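Elongation factor G (Thermus thermophilus, PDB 2DY1) binds GTP and magnesium and probably acts as a translation elongation factor with GTPase activity. Local coordinates at residues T60-T64 / F87-I91. Numbering follows the deposited sequence.
With MG (magnesium ion), chain B; GTP (guanosine-5'-triphosphate), chain C.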
loop_
_atom_site.group_PDB
_atom_site.type_symbol
_atom_site.label_atom_id
_atom_site.label_comp_id
_atom_site.label_asym_id
_atom_site.label_seq_id
_atom_site.Cartn_x
_atom_site.Cartn_y
_atom_site.Cartn_z
ATOM N N THR A 60 -0.307 -15.025 7.961
ATOM C CA THR A 60 -0.929 -13.705 7.921
ATOM C C THR A 60 -1.652 -13.590 6.588
ATOM O O THR A 60 -1.271 -14.220 5.607
ATOM C CB THR A 60 0.132 -12.581 8.071
ATOM O OG1 THR A 60 -0.534 -11.310 8.230
ATOM C CG2 THR A 60 1.028 -12.509 6.844
ATOM N N THR A 61 -2.711 -12.794 6.542
ATOM C CA THR A 61 -3.433 -12.620 5.304
ATOM C C THR A 61 -2.659 -11.700 4.367
ATOM O O THR A 61 -2.624 -10.479 4.536
ATOM C CB THR A 61 -4.843 -12.070 5.632
ATOM O OG1 THR A 61 -5.534 -13.073 6.378
ATOM C CG2 THR A 61 -5.648 -11.765 4.357
ATOM N N VAL A 62 -2.049 -12.305 3.350
ATOM C CA VAL A 62 -1.262 -11.580 2.359
ATOM C C VAL A 62 -2.192 -11.081 1.255
ATOM O O VAL A 62 -1.952 -10.024 0.662
ATOM C CB VAL A 62 -0.202 -12.528 1.750
ATOM C CG1 VAL A 62 0.536 -11.867 0.580
ATOM C CG2 VAL A 62 0.765 -12.949 2.850
ATOM N N ARG A 63 -3.238 -11.867 0.995
ATOM C CA ARG A 63 -4.197 -11.560 -0.057
ATOM C C ARG A 63 -5.612 -11.623 0.466
ATOM O O ARG A 63 -5.994 -12.582 1.146
ATOM C CB ARG A 63 -4.067 -12.572 -1.197
ATOM C CG ARG A 63 -2.644 -12.732 -1.771
ATOM C CD ARG A 63 -2.124 -11.471 -2.407
ATOM N NE ARG A 63 -2.899 -11.152 -3.612
ATOM C CZ ARG A 63 -2.777 -10.017 -4.299
ATOM N NH1 ARG A 63 -1.917 -9.085 -3.917
ATOM N NH2 ARG A 63 -3.521 -9.819 -5.387
ATOM N N THR A 64 -6.393 -10.589 0.159
ATOM C CA THR A 64 -7.786 -10.559 0.561
ATOM C C THR A 64 -8.543 -11.789 0.066
ATOM O O THR A 64 -8.387 -12.201 -1.091
ATOM C CB THR A 64 -8.454 -9.315 -0.040
ATOM O OG1 THR A 64 -7.758 -8.154 0.421
ATOM C CG2 THR A 64 -9.943 -9.240 0.340
ATOM N N PHE A 87 0.858 -4.870 3.020
ATOM C CA PHE A 87 -0.177 -5.238 2.054
ATOM C C PHE A 87 -1.237 -4.165 1.847
ATOM O O PHE A 87 -2.411 -4.479 1.614
ATOM C CB PHE A 87 -0.793 -6.560 2.500
ATOM C CG PHE A 87 0.249 -7.627 2.807
ATOM C CD1 PHE A 87 0.321 -8.209 4.069
ATOM C CD2 PHE A 87 1.186 -7.983 1.845
ATOM C CE1 PHE A 87 1.338 -9.132 4.370
ATOM C CE2 PHE A 87 2.195 -8.902 2.129
ATOM C CZ PHE A 87 2.274 -9.477 3.402
ATOM N N VAL A 88 -0.805 -2.914 1.946
ATOM C CA VAL A 88 -1.674 -1.745 1.737
ATOM C C VAL A 88 -2.457 -1.868 0.416
ATOM O O VAL A 88 -3.599 -1.417 0.330
ATOM C CB VAL A 88 -0.829 -0.451 1.741
ATOM C CG1 VAL A 88 0.197 -0.473 0.616
ATOM C CG2 VAL A 88 -1.726 0.781 1.646
ATOM N N GLY A 89 -1.848 -2.437 -0.620
ATOM C CA GLY A 89 -2.556 -2.585 -1.888
ATOM C C GLY A 89 -3.879 -3.325 -1.721
ATOM O O GLY A 89 -4.963 -2.852 -2.109
ATOM N N GLU A 90 -3.804 -4.481 -1.089
ATOM C CA GLU A 90 -4.984 -5.295 -0.866
ATOM C C GLU A 90 -5.945 -4.681 0.134
ATOM O O GLU A 90 -7.156 -4.773 -0.030
ATOM C CB GLU A 90 -4.550 -6.685 -0.394
ATOM C CG GLU A 90 -4.033 -7.563 -1.519
ATOM C CD GLU A 90 -5.168 -8.129 -2.355
ATOM O OE1 GLU A 90 -5.708 -7.412 -3.225
ATOM O OE2 GLU A 90 -5.546 -9.291 -2.119
ATOM N N ILE A 91 -5.403 -4.061 1.173
ATOM C CA ILE A 91 -6.253 -3.433 2.169
ATOM C C ILE A 91 -7.069 -2.310 1.538
ATOM O O ILE A 91 -8.298 -2.251 1.724
ATOM C CB ILE A 91 -5.422 -2.868 3.339
ATOM C CG1 ILE A 91 -4.723 -4.025 4.068
ATOM C CG2 ILE A 91 -6.349 -2.126 4.344
ATOM C CD1 ILE A 91 -3.704 -3.582 5.134
HETATM MG MG MG B . -6.078 -12.749 8.330
HETATM P PG GTP C . -3.818 -10.916 9.869
HETATM O O1G GTP C . -2.282 -11.384 9.928
HETATM O O2G GTP C . -4.518 -11.570 8.582
HETATM O O3G GTP C . -3.977 -9.445 9.909
HETATM O O3B GTP C . -4.436 -11.627 11.176
HETATM P PB GTP C . -6.003 -11.831 11.454
HETATM O O1B GTP C . -6.574 -10.545 11.918
HETATM O O2B GTP C . -6.638 -12.484 10.284
HETATM O O3A GTP C . -5.978 -12.782 12.746
HETATM P PA GTP C . -6.070 -14.383 12.688
HETATM O O1A GTP C . -7.475 -14.775 12.444
HETATM O O2A GTP C . -5.022 -14.889 11.772
HETATM O "O5'" GTP C . -5.709 -14.808 14.195
HETATM C "C5'" GTP C . -4.353 -14.699 14.631
HETATM C "C4'" GTP C . -4.160 -15.484 15.927
HETATM O "O4'" GTP C . -5.165 -15.018 16.842
HETATM C "C3'" GTP C . -4.446 -16.968 15.685
HETATM O "O3'" GTP C . -3.649 -17.750 16.579
HETATM C "C2'" GTP C . -5.925 -17.088 16.051
HETATM O "O2'" GTP C . -6.192 -18.416 16.511
HETATM C "C1'" GTP C . -5.950 -16.147 17.254
HETATM N N9 GTP C . -7.314 -15.688 17.602
HETATM C C8 GTP C . -8.181 -15.107 16.774
HETATM N N7 GTP C . -9.250 -14.704 17.456
HETATM C C5 GTP C . -9.070 -15.035 18.732
HETATM C C6 GTP C . -9.833 -14.875 19.883
HETATM O O6 GTP C . -10.911 -14.281 19.868
HETATM N N1 GTP C . -9.333 -15.375 21.093
HETATM C C2 GTP C . -8.088 -16.015 21.123
HETATM N N2 GTP C . -7.608 -16.488 22.270
HETATM N N3 GTP C . -7.378 -16.146 19.993
HETATM C C4 GTP C . -7.838 -15.675 18.824
HETATM O O HOH W 1 -8.209 -6.604 -1.894
HETATM O O HOH W 2 -5.021 -14.467 8.891
HETATM O O HOH W 3 -7.313 -11.172 7.728
#
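T61 OG1 coordinates the magnesium ion at 2.0 Å, beside GTP O2G, GTP O2B, two waters and T23, and also hydrogen-bonds D50, while T61 N donates to GTP O2G (3.0 Å) and T60 OG1 makes a very short hydrogen bond to GTP O1G (2.4 Å). At the other end of 60-64, T64 N donates to E90 OE2 (2.8 Å). E90 OE2 also lies 3.6 Å from R63 NE, out of the guanidinium plane, so this salt bridge is charge attraction alone; K290 also pairs with E90, and R63 NE hydrogen-bonds Q292. A water joins T64 OG1 to E90 O, both at 2.8 Å. Between these polar ends, V62 CA sits over the F87 ring, 4.0 Å from its centroid, a CH-pi contact, and V62 CG1 meets F87 CE2 at 3.7 Å; T435 of helix 430-442 touches both side chains. The arrangement is that of an ordered switch 1 in a GTP-bound translational GTPase, its threonine on magnesium and its chain packed against the switch 2 helix 88-97.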